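Local coordinates for alternansucrase (Leuconostoc mesenteroides, PDB 6HVG), which belongs to glycoside hydrolase family 70, whose members are built round a circularly permuted (beta/alpha)8 barrel, and carries choline-binding-type repeats, at residues F1101-R1115 and I1153-P1165. Sequence-based numbering, arbitrary orientation.
With CA (calcium ion), chain C.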
loop_
_atom_site.group_PDB
_atom_site.type_symbol
_atom_site.label_atom_id
_atom_site.label_comp_id
_atom_site.label_asym_id
_atom_site.label_seq_id
_atom_site.Cartn_x
_atom_site.Cartn_y
_atom_site.Cartn_z
ATOM N N PHE A 1101 9.587 -5.283 3.545
ATOM C CA PHE A 1101 9.126 -3.889 3.684
ATOM C C PHE A 1101 10.291 -2.947 4.035
ATOM O O PHE A 1101 11.280 -3.393 4.600
ATOM C CB PHE A 1101 8.039 -3.830 4.739
ATOM C CG PHE A 1101 7.280 -2.546 4.759
ATOM C CD1 PHE A 1101 6.558 -2.134 3.659
ATOM C CD2 PHE A 1101 7.273 -1.749 5.908
ATOM C CE1 PHE A 1101 5.866 -0.933 3.694
ATOM C CE2 PHE A 1101 6.590 -0.558 5.958
ATOM C CZ PHE A 1101 5.880 -0.148 4.849
ATOM N N LEU A 1102 10.169 -1.656 3.715
ATOM C CA LEU A 1102 11.267 -0.706 3.943
ATOM C C LEU A 1102 11.679 -0.527 5.419
ATOM O O LEU A 1102 12.853 -0.308 5.709
ATOM C CB LEU A 1102 11.009 0.639 3.262
ATOM C CG LEU A 1102 10.118 1.751 3.836
ATOM C CD1 LEU A 1102 10.391 2.996 3.043
ATOM C CD2 LEU A 1102 8.647 1.417 3.723
ATOM N N ASP A 1103 10.725 -0.665 6.339
ATOM C CA ASP A 1103 11.031 -0.697 7.774
ATOM C C ASP A 1103 12.106 -1.718 8.096
ATOM O O ASP A 1103 12.952 -1.475 8.948
ATOM C CB ASP A 1103 9.795 -1.036 8.605
ATOM C CG ASP A 1103 8.815 0.107 8.699
ATOM O OD1 ASP A 1103 9.077 1.150 8.070
ATOM O OD2 ASP A 1103 7.762 -0.074 9.402
ATOM N N SER A 1104 12.055 -2.863 7.424
ATOM C CA SER A 1104 12.942 -3.962 7.730
ATOM C C SER A 1104 14.312 -3.702 7.155
ATOM O O SER A 1104 15.314 -3.773 7.874
ATOM C CB SER A 1104 12.388 -5.288 7.216
ATOM O OG SER A 1104 13.076 -6.380 7.801
ATOM N N PHE A 1105 14.389 -3.402 5.872
ATOM C CA PHE A 1105 15.707 -3.246 5.251
ATOM C C PHE A 1105 16.358 -1.884 5.503
ATOM O O PHE A 1105 17.571 -1.746 5.333
ATOM C CB PHE A 1105 15.698 -3.634 3.755
ATOM C CG PHE A 1105 14.765 -2.833 2.885
ATOM C CD1 PHE A 1105 15.117 -1.562 2.472
ATOM C CD2 PHE A 1105 13.580 -3.384 2.407
ATOM C CE1 PHE A 1105 14.285 -0.825 1.662
ATOM C CE2 PHE A 1105 12.743 -2.639 1.576
ATOM C CZ PHE A 1105 13.091 -1.349 1.212
ATOM N N LEU A 1106 15.579 -0.897 5.943
ATOM C CA LEU A 1106 16.163 0.349 6.438
ATOM C C LEU A 1106 16.421 0.362 7.960
ATOM O O LEU A 1106 16.803 1.377 8.515
ATOM C CB LEU A 1106 15.315 1.558 6.013
ATOM C CG LEU A 1106 15.249 1.858 4.502
ATOM C CD1 LEU A 1106 14.419 3.103 4.252
ATOM C CD2 LEU A 1106 16.641 2.049 3.945
ATOM N N ASN A 1107 16.223 -0.761 8.625
ATOM C CA ASN A 1107 16.609 -0.918 10.016
ATOM C C ASN A 1107 16.106 0.165 10.963
ATOM O O ASN A 1107 16.759 0.486 11.967
ATOM C CB ASN A 1107 18.128 -1.046 10.112
ATOM C CG ASN A 1107 18.668 -2.213 9.293
ATOM O OD1 ASN A 1107 18.028 -3.244 9.161
ATOM N ND2 ASN A 1107 19.846 -2.043 8.740
ATOM N N ASN A 1108 14.927 0.702 10.671
ATOM C CA ASN A 1108 14.433 1.835 11.432
ATOM C C ASN A 1108 13.857 1.474 12.785
ATOM O O ASN A 1108 13.567 2.365 13.606
ATOM C CB ASN A 1108 13.444 2.671 10.618
ATOM C CG ASN A 1108 12.185 1.929 10.290
ATOM O OD1 ASN A 1108 11.782 1.032 11.018
ATOM N ND2 ASN A 1108 11.529 2.331 9.217
ATOM N N GLY A 1109 13.675 0.175 13.019
ATOM C CA GLY A 1109 13.218 -0.307 14.333
ATOM C C GLY A 1109 11.757 -0.675 14.409
ATOM O O GLY A 1109 11.349 -1.333 15.356
ATOM N N TYR A 1110 10.967 -0.247 13.417
ATOM C CA TYR A 1110 9.562 -0.651 13.334
ATOM C C TYR A 1110 9.372 -2.102 12.923
ATOM O O TYR A 1110 8.313 -2.663 13.177
ATOM C CB TYR A 1110 8.764 0.262 12.402
ATOM C CG TYR A 1110 8.412 1.569 13.058
ATOM C CD1 TYR A 1110 7.472 1.620 14.087
ATOM C CD2 TYR A 1110 9.048 2.740 12.702
ATOM C CE1 TYR A 1110 7.159 2.810 14.717
ATOM C CE2 TYR A 1110 8.738 3.931 13.328
ATOM C CZ TYR A 1110 7.799 3.963 14.326
ATOM O OH TYR A 1110 7.522 5.162 14.938
ATOM N N ALA A 1111 10.391 -2.709 12.310
ATOM C CA ALA A 1111 10.345 -4.124 11.937
ATOM C C ALA A 1111 11.406 -4.863 12.728
ATOM O O ALA A 1111 12.585 -4.650 12.527
ATOM C CB ALA A 1111 10.573 -4.288 10.441
ATOM N N PHE A 1112 10.973 -5.761 13.600
ATOM C CA PHE A 1112 11.871 -6.418 14.511
ATOM C C PHE A 1112 11.539 -7.888 14.704
ATOM O O PHE A 1112 10.408 -8.304 14.552
ATOM C CB PHE A 1112 11.828 -5.725 15.878
ATOM C CG PHE A 1112 10.440 -5.396 16.354
ATOM C CD1 PHE A 1112 9.684 -6.347 17.022
ATOM C CD2 PHE A 1112 9.908 -4.132 16.141
ATOM C CE1 PHE A 1112 8.409 -6.060 17.442
ATOM C CE2 PHE A 1112 8.631 -3.824 16.569
ATOM C CZ PHE A 1112 7.879 -4.796 17.225
ATOM N N THR A 1113 12.560 -8.662 15.057
ATOM C CA THR A 1113 12.426 -10.075 15.408
ATOM C C THR A 1113 12.234 -10.279 16.912
ATOM O O THR A 1113 11.434 -11.106 17.320
ATOM C CB THR A 1113 13.699 -10.845 15.005
ATOM O OG1 THR A 1113 14.852 -10.099 15.444
ATOM C CG2 THR A 1113 13.732 -11.045 13.480
ATOM N N ASP A 1114 12.963 -9.510 17.713
ATOM C CA ASP A 1114 12.977 -9.638 19.169
ATOM C C ASP A 1114 12.507 -8.338 19.808
ATOM O O ASP A 1114 13.149 -7.292 19.676
ATOM C CB ASP A 1114 14.395 -9.957 19.622
ATOM C CG ASP A 1114 14.474 -10.449 21.055
ATOM O OD1 ASP A 1114 13.510 -10.256 21.828
ATOM O OD2 ASP A 1114 15.491 -11.067 21.400
ATOM N N ARG A 1115 11.372 -8.388 20.492
ATOM C CA ARG A 1115 10.783 -7.157 21.044
ATOM C C ARG A 1115 11.588 -6.598 22.219
ATOM O O ARG A 1115 11.482 -5.408 22.525
ATOM C CB ARG A 1115 9.362 -7.397 21.504
ATOM C CG ARG A 1115 8.499 -8.079 20.470
ATOM C CD ARG A 1115 7.026 -7.937 20.750
ATOM N NE ARG A 1115 6.707 -8.436 22.060
ATOM C CZ ARG A 1115 5.544 -8.226 22.650
ATOM N NH1 ARG A 1115 4.584 -7.548 22.032
ATOM N NH2 ARG A 1115 5.344 -8.711 23.864
ATOM N N ILE A 1153 10.040 9.124 25.391
ATOM C CA ILE A 1153 8.892 8.342 24.919
ATOM C C ILE A 1153 9.346 7.060 24.245
ATOM O O ILE A 1153 10.179 7.079 23.339
ATOM C CB ILE A 1153 8.005 9.155 23.951
ATOM C CG1 ILE A 1153 7.155 10.149 24.723
ATOM C CG2 ILE A 1153 7.075 8.257 23.184
ATOM C CD1 ILE A 1153 6.609 11.251 23.843
ATOM N N ALA A 1154 8.771 5.955 24.693
ATOM C CA ALA A 1154 9.000 4.645 24.098
ATOM C C ALA A 1154 7.971 4.382 23.018
ATOM O O ALA A 1154 6.794 4.579 23.249
ATOM C CB ALA A 1154 8.880 3.573 25.176
ATOM N N ASP A 1155 8.404 3.928 21.848
ATOM C CA ASP A 1155 7.465 3.527 20.792
ATOM C C ASP A 1155 6.965 2.112 21.088
ATOM O O ASP A 1155 7.712 1.153 20.994
ATOM C CB ASP A 1155 8.117 3.591 19.399
ATOM C CG ASP A 1155 7.173 4.140 18.332
ATOM O OD1 ASP A 1155 5.976 3.855 18.384
ATOM O OD2 ASP A 1155 7.618 4.868 17.434
ATOM N N TRP A 1156 5.701 2.004 21.474
ATOM C CA TRP A 1156 5.070 0.714 21.791
ATOM C C TRP A 1156 4.405 0.167 20.519
ATOM O O TRP A 1156 3.444 0.759 19.989
ATOM C CB TRP A 1156 4.030 0.933 22.885
ATOM C CG TRP A 1156 3.552 -0.255 23.615
ATOM C CD1 TRP A 1156 4.307 -1.277 24.094
ATOM C CD2 TRP A 1156 2.197 -0.526 24.028
ATOM N NE1 TRP A 1156 3.509 -2.182 24.767
ATOM C CE2 TRP A 1156 2.212 -1.736 24.744
ATOM C CE3 TRP A 1156 0.984 0.142 23.874
ATOM C CZ2 TRP A 1156 1.060 -2.290 25.307
ATOM C CZ3 TRP A 1156 -0.174 -0.419 24.441
ATOM C CH2 TRP A 1156 -0.122 -1.617 25.141
ATOM N N VAL A 1157 4.923 -0.962 20.041
ATOM C CA VAL A 1157 4.575 -1.506 18.727
ATOM C C VAL A 1157 3.969 -2.897 18.836
ATOM O O VAL A 1157 4.583 -3.864 18.467
ATOM C CB VAL A 1157 5.825 -1.522 17.816
ATOM C CG1 VAL A 1157 5.468 -1.992 16.415
ATOM C CG2 VAL A 1157 6.426 -0.130 17.749
ATOM N N PRO A 1158 2.736 -2.997 19.321
ATOM C CA PRO A 1158 2.115 -4.295 19.554
ATOM C C PRO A 1158 1.489 -5.009 18.347
ATOM O O PRO A 1158 1.141 -6.187 18.477
ATOM C CB PRO A 1158 1.023 -3.955 20.575
ATOM C CG PRO A 1158 0.628 -2.575 20.233
ATOM C CD PRO A 1158 1.897 -1.898 19.824
ATOM N N ASP A 1159 1.333 -4.337 17.203
ATOM C CA ASP A 1159 0.606 -4.922 16.070
ATOM C C ASP A 1159 1.310 -6.110 15.404
ATOM O O ASP A 1159 0.645 -7.065 15.003
ATOM C CB ASP A 1159 0.283 -3.880 15.011
ATOM C CG ASP A 1159 -0.479 -4.472 13.817
ATOM O OD1 ASP A 1159 -1.614 -4.945 13.971
ATOM O OD2 ASP A 1159 0.088 -4.496 12.705
ATOM N N GLN A 1160 2.632 -6.068 15.251
ATOM C CA GLN A 1160 3.310 -7.120 14.490
ATOM C C GLN A 1160 4.742 -7.408 14.901
ATOM O O GLN A 1160 5.340 -6.683 15.689
ATOM C CB GLN A 1160 3.249 -6.829 12.966
ATOM C CG GLN A 1160 4.218 -5.783 12.438
ATOM C CD GLN A 1160 3.867 -4.359 12.842
ATOM O OE1 GLN A 1160 2.697 -3.961 12.770
ATOM N NE2 GLN A 1160 4.873 -3.576 13.243
ATOM N N ILE A 1161 5.285 -8.473 14.319
ATOM C CA ILE A 1161 6.657 -8.884 14.525
ATOM C C ILE A 1161 7.124 -9.538 13.219
ATOM O O ILE A 1161 6.317 -10.138 12.523
ATOM C CB ILE A 1161 6.740 -9.818 15.752
ATOM C CG1 ILE A 1161 8.189 -10.126 16.129
ATOM C CG2 ILE A 1161 5.955 -11.098 15.523
ATOM C CD1 ILE A 1161 8.312 -10.783 17.484
ATOM N N TYR A 1162 8.403 -9.396 12.874
ATOM C CA TYR A 1162 8.923 -9.874 11.584
ATOM C C TYR A 1162 9.837 -11.083 11.690
ATOM O O TYR A 1162 10.381 -11.369 12.736
ATOM C CB TYR A 1162 9.744 -8.783 10.898
ATOM C CG TYR A 1162 8.980 -7.639 10.258
ATOM C CD1 TYR A 1162 8.234 -6.747 11.019
ATOM C CD2 TYR A 1162 9.081 -7.403 8.887
ATOM C CE1 TYR A 1162 7.602 -5.663 10.435
ATOM C CE2 TYR A 1162 8.435 -6.334 8.293
ATOM C CZ TYR A 1162 7.706 -5.461 9.069
ATOM O OH TYR A 1162 7.111 -4.375 8.460
ATOM N N ALA A 1163 10.018 -11.765 10.567
ATOM C CA ALA A 1163 11.083 -12.744 10.386
ATOM C C ALA A 1163 11.283 -13.699 11.564
ATOM O O ALA A 1163 12.341 -13.688 12.221
ATOM C CB ALA A 1163 12.368 -12.022 10.066
ATOM N N LEU A 1164 10.266 -14.524 11.816
ATOM C CA LEU A 1164 10.333 -15.582 12.823
ATOM C C LEU A 1164 10.916 -16.846 12.158
ATOM O O LEU A 1164 10.443 -17.246 11.110
ATOM C CB LEU A 1164 8.938 -15.853 13.367
ATOM C CG LEU A 1164 8.267 -14.617 13.982
ATOM C CD1 LEU A 1164 6.761 -14.752 14.007
ATOM C CD2 LEU A 1164 8.770 -14.337 15.383
ATOM N N PRO A 1165 11.957 -17.462 12.757
ATOM C CA PRO A 1165 12.730 -18.480 12.038
ATOM C C PRO A 1165 12.118 -19.891 11.961
ATOM O O PRO A 1165 12.586 -20.702 11.165
ATOM C CB PRO A 1165 14.034 -18.542 12.829
ATOM C CG PRO A 1165 13.628 -18.201 14.221
ATOM C CD PRO A 1165 12.560 -17.151 14.069
HETATM CA CA CA C . -3.332 -6.258 13.682
HETATM O O HOH W 1 7.441 -5.158 14.063
HETATM O O HOH W 2 5.164 -6.323 18.948
HETATM O O HOH W 3 -2.251 -6.868 15.701
#
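The backbone N of Y1162 gives F1112 O a nearly straight hydrogen bond (2.8 Å, N-H...O angle 170°), tying the loop after helix 1102-1105 to the chain that leaves strand 1151-1156 of the (beta/alpha)8 barrel. Beside this bond the Y1162 ring lies against A1111, whose CB sits over the ring centre in a CH-pi contact, 3.3 Å from the centroid. The phenol oxygen of Y1162 reaches the CB and CD2 side of F1101, and S1104 CB packs obliquely near the ring; S1104 OG itself bonds to S1091 and G1092. The ethyl arm of I1161 also comes up to F1112 O, with CG1 beside it, and runs on to T1113 O, crossing the side chains of F1112 and R1115 at about a right angle, with CD1 against R1115 CG. The F1112 CB bond points away from 1153-1165, but with CG between the backbone N and the carbonyl carbon (chi1 44°) the ring's far end returns to it. The F1112 and V1157 side chains pass in opposite directions, CE2 lying 3.7 Å from V1157 CG1. V1157 O stands at this ring's edge, in its plane, as does water 2. That water donates to V1157 O (2.6 Å) and to Q1160 O, with a weak bond from R1115 NH1. R1115 NH2 forms a salt bridge with E592, and NH1 a hydrogen bond with Q593. Water 1, above one face of the F1112 ring, bridges Y1110 O (2.8 Å) and Q1160 O, so two waters donate to the latter. At the barrel strand, Y1110 OH donates weakly to D1155 OD2, the ring and carboxylate planes 83° apart, while D1155 OD1 forms a salt bridge with R619. Beyond V1157 the chain turns D1159 away from these partners: its OD1 binds calcium at 2.2 Å, joined there by D581 OD1, the backbone oxygens of E575 and N625, and water 3.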